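Local coordinates for alcohol oxidase (Myceliophthora thermophila, PDB 6F74), which binds FAD as a VAO-type flavoprotein and probably acts as an oxygen-dependent oxidase of an alcohol substrate, at residues H246-L255 and L471-D481; K450-G460 and V525-L533. All coordinates share one frame; numbering follows the deposited sequence.

Interaction 1. Residues H246-L255 and L471-D481; sequences HGPATHNFGL and LLVSGGQVFKD. With FAD (flavin-adenine dinucleotide), chain I.
The H246 imidazole lies between L471 and the flavin where the FAD-binding domain of this VAO-type fold meets the end of strand 467-472. L471 CD2 makes a CH-pi contact over one ring face, 3.6 Å from the centroid, while the isoalloxazine rim, through O2 and N3, covers the opposite face. With chi1 at 67°, H246 CG sits between the backbone N and the carbonyl carbon, folding the ring back over the pyrimidine edge that its own main chain grips: H246 N donates to FAD O2 (3.1 Å) and FAD N3 to H246 O. Y352 and E543 hydrogen-bond H246 ND1 and NE2, respectively, fixing the ring's rotation. Replacing H246 by an alanine is likely to leave a gap between L471 and the flavin rim, and Y352 and E543 without that partner. Packing stays close at V473, whose CG2 lies 3.5 Å from H246 CB and whose carbonyl O accepts T250 OG1 on an in-plane lone pair. H251 ND1 reaches S474 O in the ring plane, and Q477 N bonds to H251 O. The solvent side, with G476 exposed and D481 partly so, is looser: a water accepts from L255 N and donates to D481 OD2 at 2.6 Å.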
# COMPACT_ATOMS: atom_id res chain seq x y z
N HIS A 246 6.98 2.85 0.51
CA HIS A 246 8.29 2.26 0.70
C HIS A 246 8.66 1.43 -0.50
O HIS A 246 7.83 1.04 -1.30
CB HIS A 246 8.35 1.39 1.98
CG HIS A 246 7.50 0.17 1.93
ND1 HIS A 246 7.92 -1.00 1.32
CD2 HIS A 246 6.25 -0.05 2.37
CE1 HIS A 246 6.94 -1.89 1.37
NE2 HIS A 246 5.91 -1.34 1.99
N GLY A 247 9.95 1.19 -0.64
CA GLY A 247 10.51 0.41 -1.74
C GLY A 247 11.99 0.23 -1.50
O GLY A 247 12.52 0.77 -0.53
N PRO A 248 12.68 -0.48 -2.38
CA PRO A 248 14.11 -0.72 -2.17
C PRO A 248 14.99 0.53 -1.92
O PRO A 248 15.93 0.46 -1.11
CB PRO A 248 14.52 -1.41 -3.48
CG PRO A 248 13.31 -2.17 -3.86
CD PRO A 248 12.17 -1.22 -3.55
N ALA A 249 14.64 1.65 -2.58
CA ALA A 249 15.48 2.85 -2.60
C ALA A 249 15.14 3.94 -1.56
O ALA A 249 15.79 4.97 -1.54
CB ALA A 249 15.49 3.42 -4.01
N THR A 250 14.16 3.71 -0.68
CA THR A 250 13.67 4.78 0.21
C THR A 250 14.62 5.12 1.36
O THR A 250 14.77 6.29 1.68
CB THR A 250 12.26 4.51 0.76
OG1 THR A 250 12.22 3.26 1.47
CG2 THR A 250 11.24 4.50 -0.35
N HIS A 251 15.25 4.12 1.98
CA HIS A 251 16.29 4.42 2.96
C HIS A 251 17.33 5.41 2.38
O HIS A 251 17.71 6.39 3.01
CB HIS A 251 17.00 3.14 3.41
CG HIS A 251 18.25 3.41 4.19
ND1 HIS A 251 18.22 3.78 5.52
CD2 HIS A 251 19.55 3.45 3.82
CE1 HIS A 251 19.45 4.02 5.93
NE2 HIS A 251 20.28 3.85 4.91
N ASN A 252 17.79 5.13 1.17
CA ASN A 252 18.85 5.93 0.57
C ASN A 252 18.40 7.28 0.08
O ASN A 252 19.16 8.24 0.19
CB ASN A 252 19.52 5.12 -0.53
CG ASN A 252 20.47 4.07 0.00
OD1 ASN A 252 21.66 4.25 -0.19
ND2 ASN A 252 19.99 2.98 0.64
N PHE A 253 17.18 7.38 -0.46
CA PHE A 253 16.74 8.62 -1.12
C PHE A 253 15.47 9.28 -0.58
O PHE A 253 15.07 10.32 -1.07
CB PHE A 253 16.59 8.32 -2.59
CG PHE A 253 17.86 7.83 -3.23
CD1 PHE A 253 18.94 8.70 -3.40
CD2 PHE A 253 17.98 6.53 -3.65
CE1 PHE A 253 20.12 8.26 -3.97
CE2 PHE A 253 19.17 6.08 -4.21
CZ PHE A 253 20.24 6.93 -4.37
N GLY A 254 14.86 8.69 0.45
CA GLY A 254 13.63 9.22 1.05
C GLY A 254 12.40 8.42 0.71
O GLY A 254 12.35 7.72 -0.30
N LEU A 255 11.39 8.53 1.56
CA LEU A 255 10.11 7.89 1.29
C LEU A 255 9.42 8.54 0.10
O LEU A 255 9.73 9.67 -0.27
CB LEU A 255 9.16 7.95 2.49
CG LEU A 255 9.14 6.87 3.60
CD1 LEU A 255 7.74 6.73 4.16
CD2 LEU A 255 9.62 5.49 3.23
N LEU A 471 10.12 -4.51 7.21
CA LEU A 471 10.33 -3.54 6.13
C LEU A 471 11.46 -2.61 6.53
O LEU A 471 11.25 -1.61 7.23
CB LEU A 471 9.05 -2.74 5.88
CG LEU A 471 7.78 -3.51 5.52
CD1 LEU A 471 7.25 -4.21 6.74
CD2 LEU A 471 6.75 -2.52 4.99
N LEU A 472 12.68 -2.97 6.16
CA LEU A 472 13.83 -2.19 6.56
C LEU A 472 13.95 -1.07 5.52
O LEU A 472 14.77 -1.13 4.60
CB LEU A 472 15.06 -3.07 6.65
CG LEU A 472 16.33 -2.39 7.16
CD1 LEU A 472 16.15 -1.81 8.58
CD2 LEU A 472 17.46 -3.40 7.12
N VAL A 473 13.09 -0.08 5.66
CA VAL A 473 12.85 0.90 4.59
C VAL A 473 12.98 2.34 5.00
O VAL A 473 12.83 3.19 4.18
CB VAL A 473 11.48 0.69 3.91
CG1 VAL A 473 11.38 -0.70 3.32
CG2 VAL A 473 10.34 0.92 4.88
N SER A 474 13.26 2.62 6.27
CA SER A 474 13.42 3.98 6.72
C SER A 474 14.87 4.13 7.18
O SER A 474 15.72 3.40 6.68
CB SER A 474 12.40 4.33 7.78
OG SER A 474 12.54 5.66 8.28
N GLY A 475 15.15 5.05 8.09
CA GLY A 475 16.52 5.40 8.41
C GLY A 475 17.11 6.27 7.31
O GLY A 475 16.40 6.69 6.41
N GLY A 476 18.40 6.53 7.39
CA GLY A 476 19.13 7.28 6.35
C GLY A 476 18.45 8.57 5.92
O GLY A 476 18.26 9.48 6.73
N GLN A 477 18.08 8.66 4.65
CA GLN A 477 17.54 9.91 4.10
C GLN A 477 16.15 10.20 4.66
O GLN A 477 15.77 11.36 4.80
CB GLN A 477 17.53 9.90 2.57
CG GLN A 477 17.21 11.23 1.89
CD GLN A 477 18.22 12.30 2.22
OE1 GLN A 477 19.43 12.08 2.15
NE2 GLN A 477 17.72 13.47 2.61
N VAL A 478 15.41 9.16 5.03
CA VAL A 478 14.09 9.34 5.64
C VAL A 478 14.21 10.09 6.97
O VAL A 478 13.37 10.95 7.28
CB VAL A 478 13.32 8.02 5.84
CG1 VAL A 478 11.91 8.29 6.36
CG2 VAL A 478 13.23 7.22 4.55
N PHE A 479 15.25 9.77 7.74
CA PHE A 479 15.56 10.48 8.98
C PHE A 479 15.97 11.92 8.67
O PHE A 479 15.44 12.87 9.22
CB PHE A 479 16.68 9.75 9.74
CG PHE A 479 16.25 8.50 10.48
CD1 PHE A 479 14.95 7.97 10.38
CD2 PHE A 479 17.17 7.82 11.26
CE1 PHE A 479 14.59 6.83 11.07
CE2 PHE A 479 16.81 6.65 11.95
CZ PHE A 479 15.52 6.16 11.86
N LYS A 480 16.91 12.06 7.75
CA LYS A 480 17.35 13.37 7.33
C LYS A 480 16.21 14.28 6.87
O LYS A 480 16.19 15.45 7.23
CB LYS A 480 18.40 13.24 6.23
CG LYS A 480 18.88 14.58 5.69
CD LYS A 480 20.30 14.47 5.17
CE LYS A 480 20.75 15.76 4.49
NZ LYS A 480 22.22 15.67 4.32
N ASP A 481 15.23 13.72 6.16
CA ASP A 481 14.15 14.51 5.57
C ASP A 481 13.17 15.04 6.62
O ASP A 481 12.18 15.65 6.29
CB ASP A 481 13.38 13.70 4.51
CG ASP A 481 14.17 13.46 3.24
OD1 ASP A 481 15.16 14.17 3.01
OD2 ASP A 481 13.79 12.56 2.47
PA FAD I . -6.04 2.41 -5.42
O1A FAD I . -6.84 1.27 -4.79
O2A FAD I . -6.34 2.71 -6.86
O5B FAD I . -6.26 3.69 -4.53
C5B FAD I . -5.80 3.69 -3.21
C4B FAD I . -6.39 4.89 -2.48
O4B FAD I . -5.88 6.05 -3.12
C3B FAD I . -7.89 5.04 -2.54
O3B FAD I . -8.29 5.75 -1.36
C2B FAD I . -8.14 5.94 -3.72
O2B FAD I . -9.29 6.79 -3.60
C1B FAD I . -6.92 6.83 -3.69
N9A FAD I . -6.45 7.32 -4.99
C8A FAD I . -5.89 6.60 -5.97
N7A FAD I . -5.54 7.39 -7.00
C5A FAD I . -5.87 8.63 -6.67
C6A FAD I . -5.75 9.93 -7.34
N6A FAD I . -5.19 9.94 -8.56
N1A FAD I . -6.23 11.02 -6.68
C2A FAD I . -6.79 10.91 -5.45
N3A FAD I . -6.91 9.74 -4.76
C4A FAD I . -6.46 8.59 -5.34
N1 FAD I . 3.09 -0.30 -0.95
C2 FAD I . 4.37 -0.03 -0.64
O2 FAD I . 4.62 0.96 0.10
N3 FAD I . 5.40 -0.76 -1.11
C4 FAD I . 5.21 -1.84 -1.90
O4 FAD I . 6.17 -2.53 -2.32
C4X FAD I . 3.84 -2.22 -2.27
N5 FAD I . 3.59 -3.29 -3.05
C5X FAD I . 2.31 -3.61 -3.38
C6 FAD I . 2.08 -4.72 -4.20
C7 FAD I . 0.80 -5.07 -4.59
C7M FAD I . 0.72 -6.30 -5.46
C8 FAD I . -0.36 -4.25 -4.13
C8M FAD I . -1.80 -4.55 -4.55
C9 FAD I . -0.13 -3.17 -3.29
C9A FAD I . 1.16 -2.79 -2.90
N10 FAD I . 1.44 -1.67 -2.07
C10 FAD I . 2.76 -1.37 -1.74
C1' FAD I . 0.37 -0.84 -1.46
C2' FAD I . -0.02 0.45 -2.09
O2' FAD I . 0.92 1.43 -1.66
C3' FAD I . -1.41 0.86 -1.59
O3' FAD I . -2.36 -0.21 -1.74
C4' FAD I . -1.92 2.11 -2.28
O4' FAD I . -3.21 2.46 -1.77
C5' FAD I . -1.98 1.92 -3.79
O5' FAD I . -2.44 3.11 -4.42
P FAD I . -3.20 2.85 -5.79
O1P FAD I . -2.38 1.93 -6.66
O2P FAD I . -3.60 4.19 -6.30
O3P FAD I . -4.47 2.02 -5.24
O HOH W 1 12.02 10.82 3.19

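Interaction 2. Residues K450-G460 and V525-L533; sequences KVREAIEVVAG and VKGAALKKL
A454 and V457 meet A529 and L533 along the seam of two nearly antiparallel helices, 450-458 and 525-533, whose axes approach to 8.9 Å at 168°. V457 CG1 rests 3.6 Å from A529 CB and also touches V525 CG1, while A454 CB packs against L533 CD2 at 3.7 Å. L533 has CG anti to its backbone N (chi1 -180°), which carries its two methyls across to the other helix, CD1 reaching V451 CG2 and CD2 the alanine. On the buried side the V458 and L530 side chains cross at about a right angle, V458 CG1 lying 3.8 Å from L530 CD2. Outside this apolar seam, the extended chains of E453 and K532 cross at the surface in a long, weak salt bridge, OE1 to NZ 3.5 Å. At the other end K526 lays CE near V458 O, and its NZ, held by S466 and Q504, donates to a water (2.6 Å) that in turn donates to V457 O. Behind both helices lies strand 498-503, M500 touching I455 and L530, and S502 touching V458 and K526. Methyl packing thus supplies most of the contact, and the weak surface ion pair probably contributes little beside the K526 ammonium with its three polar partners.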
# COMPACT_ATOMS: atom_id res chain seq x y z
N LYS A 450 11.93 -7.90 26.21
CA LYS A 450 10.75 -7.24 25.65
C LYS A 450 10.53 -7.55 24.17
O LYS A 450 9.39 -7.71 23.71
CB LYS A 450 10.82 -5.73 25.86
CG LYS A 450 10.69 -5.32 27.30
CD LYS A 450 10.74 -3.84 27.49
CE LYS A 450 10.79 -3.53 28.98
NZ LYS A 450 10.85 -2.07 29.17
N VAL A 451 11.64 -7.65 23.45
CA VAL A 451 11.60 -7.95 22.03
C VAL A 451 11.16 -9.38 21.86
O VAL A 451 10.22 -9.65 21.12
CB VAL A 451 12.98 -7.71 21.39
CG1 VAL A 451 13.02 -8.14 19.94
CG2 VAL A 451 13.34 -6.24 21.50
N ARG A 452 11.84 -10.29 22.54
CA ARG A 452 11.49 -11.71 22.51
C ARG A 452 10.01 -11.98 22.83
O ARG A 452 9.37 -12.79 22.13
CB ARG A 452 12.39 -12.51 23.45
CG ARG A 452 12.30 -14.02 23.33
CD ARG A 452 12.50 -14.52 21.89
NE ARG A 452 12.42 -15.98 21.83
CZ ARG A 452 11.30 -16.71 21.84
NH1 ARG A 452 10.09 -16.14 21.93
NH2 ARG A 452 11.41 -18.03 21.77
N GLU A 453 9.47 -11.27 23.80
CA GLU A 453 8.06 -11.35 24.14
C GLU A 453 7.13 -10.86 22.98
O GLU A 453 6.08 -11.46 22.69
CB GLU A 453 7.78 -10.53 25.41
CG GLU A 453 6.39 -10.81 25.98
CD GLU A 453 5.73 -9.69 26.74
OE1 GLU A 453 5.87 -8.47 26.36
OE2 GLU A 453 5.08 -10.12 27.73
N ALA A 454 7.52 -9.78 22.32
CA ALA A 454 6.79 -9.30 21.15
C ALA A 454 6.81 -10.33 20.01
O ALA A 454 5.77 -10.65 19.43
CB ALA A 454 7.38 -7.98 20.66
N ILE A 455 8.00 -10.83 19.71
CA ILE A 455 8.19 -11.91 18.73
C ILE A 455 7.34 -13.14 19.07
O ILE A 455 6.70 -13.69 18.18
CB ILE A 455 9.68 -12.29 18.59
CG1 ILE A 455 10.51 -11.13 17.99
CG2 ILE A 455 9.88 -13.54 17.77
CD1 ILE A 455 10.05 -10.59 16.65
N GLU A 456 7.31 -13.55 20.34
CA GLU A 456 6.52 -14.71 20.74
C GLU A 456 5.06 -14.53 20.36
O GLU A 456 4.48 -15.41 19.75
CB GLU A 456 6.64 -14.98 22.25
CG GLU A 456 5.99 -16.27 22.75
CD GLU A 456 6.55 -17.50 22.07
OE1 GLU A 456 7.78 -17.59 21.78
OE2 GLU A 456 5.73 -18.38 21.74
N VAL A 457 4.48 -13.39 20.71
CA VAL A 457 3.07 -13.08 20.36
C VAL A 457 2.80 -12.96 18.85
O VAL A 457 1.86 -13.58 18.36
CB VAL A 457 2.56 -11.81 21.08
CG1 VAL A 457 1.12 -11.48 20.63
CG2 VAL A 457 2.59 -12.00 22.58
N VAL A 458 3.57 -12.15 18.13
CA VAL A 458 3.34 -11.99 16.67
C VAL A 458 3.66 -13.26 15.84
O VAL A 458 3.12 -13.43 14.74
CB VAL A 458 4.01 -10.73 16.03
CG1 VAL A 458 3.56 -9.48 16.72
CG2 VAL A 458 5.53 -10.83 16.03
N ALA A 459 4.51 -14.16 16.36
CA ALA A 459 4.72 -15.48 15.76
C ALA A 459 3.41 -16.27 15.60
O ALA A 459 3.25 -17.12 14.73
CB ALA A 459 5.73 -16.28 16.59
N GLY A 460 2.48 -15.99 16.50
CA GLY A 460 1.15 -16.57 16.39
C GLY A 460 1.11 -17.96 16.93
O GLY A 460 2.11 -18.50 17.43
N VAL A 525 -4.45 -8.82 19.68
CA VAL A 525 -3.35 -9.69 20.13
C VAL A 525 -2.04 -9.28 19.42
O VAL A 525 -1.09 -8.84 20.07
CB VAL A 525 -3.70 -11.19 19.93
CG1 VAL A 525 -2.54 -12.08 20.39
CG2 VAL A 525 -4.95 -11.55 20.75
N LYS A 526 -2.02 -9.36 18.09
CA LYS A 526 -0.80 -9.02 17.34
C LYS A 526 -0.47 -7.52 17.46
O LYS A 526 0.58 -7.16 17.98
CB LYS A 526 -0.91 -9.46 15.88
CG LYS A 526 -0.63 -10.93 15.65
CD LYS A 526 -1.09 -11.45 14.30
CE LYS A 526 -0.44 -12.78 13.95
NZ LYS A 526 -0.96 -13.93 14.73
N GLY A 527 -1.39 -6.68 17.03
CA GLY A 527 -1.21 -5.22 17.05
C GLY A 527 -0.88 -4.66 18.41
O GLY A 527 -0.03 -3.79 18.53
N ALA A 528 -1.53 -5.22 19.44
CA ALA A 528 -1.33 -4.86 20.84
C ALA A 528 0.07 -5.17 21.35
O ALA A 528 0.62 -4.41 22.15
CB ALA A 528 -2.36 -5.57 21.73
N ALA A 529 0.63 -6.30 20.92
CA ALA A 529 1.99 -6.67 21.30
C ALA A 529 2.97 -5.70 20.65
O ALA A 529 3.93 -5.26 21.30
CB ALA A 529 2.30 -8.08 20.85
N LEU A 530 2.71 -5.36 19.39
CA LEU A 530 3.59 -4.44 18.66
C LEU A 530 3.57 -3.05 19.26
O LEU A 530 4.62 -2.39 19.32
CB LEU A 530 3.23 -4.37 17.19
CG LEU A 530 3.51 -5.61 16.35
CD1 LEU A 530 3.04 -5.41 14.91
CD2 LEU A 530 4.99 -6.02 16.39
N LYS A 531 2.39 -2.61 19.72
CA LYS A 531 2.25 -1.32 20.41
C LYS A 531 2.94 -1.30 21.72
O LYS A 531 3.59 -0.30 22.05
CB LYS A 531 0.77 -0.93 20.59
CG LYS A 531 0.15 -0.45 19.29
CD LYS A 531 -1.21 0.22 19.43
CE LYS A 531 -1.78 0.48 18.04
NZ LYS A 531 -3.11 1.17 18.00
N LYS A 532 2.82 -2.39 22.49
CA LYS A 532 3.54 -2.52 23.75
C LYS A 532 5.05 -2.48 23.56
O LYS A 532 5.76 -1.86 24.36
CB LYS A 532 3.15 -3.81 24.48
CG LYS A 532 3.81 -3.96 25.86
CD LYS A 532 3.21 -5.13 26.63
CE LYS A 532 3.93 -5.34 27.94
NZ LYS A 532 3.70 -6.72 28.43
N LEU A 533 5.55 -3.14 22.52
CA LEU A 533 6.96 -3.04 22.15
C LEU A 533 7.38 -1.62 21.80
O LEU A 533 8.39 -1.14 22.33
CB LEU A 533 7.26 -3.92 20.96
CG LEU A 533 8.71 -3.93 20.46
CD1 LEU A 533 9.66 -4.41 21.54
CD2 LEU A 533 8.76 -4.82 19.21
O HOH W 2 -1.03 -14.07 17.37

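How the interactions relate
The two contacts lie with centres about 24 Å apart and nearest atoms about 9 Å apart, without touching. Their segments alternate along the chain: 246-255, 450-460, 471-481, then 525-533. Both involve the seven-stranded antiparallel sheet. Helix 448-458 leads into strand 467-472, whose end enters interaction 1, and the neighbouring strand 498-503 precedes helix 512-533. Interaction 1 therefore joins the FAD-binding part to the end of this sheet, beside the flavin pyrimidine, whereas interaction 2 pairs two helices lying on the sheet. The shared sheet thus connects a cofactor-contacting interface with helix packing farther out, L530 being about 10 Å from the FAD-binding Y540, side chain to side chain.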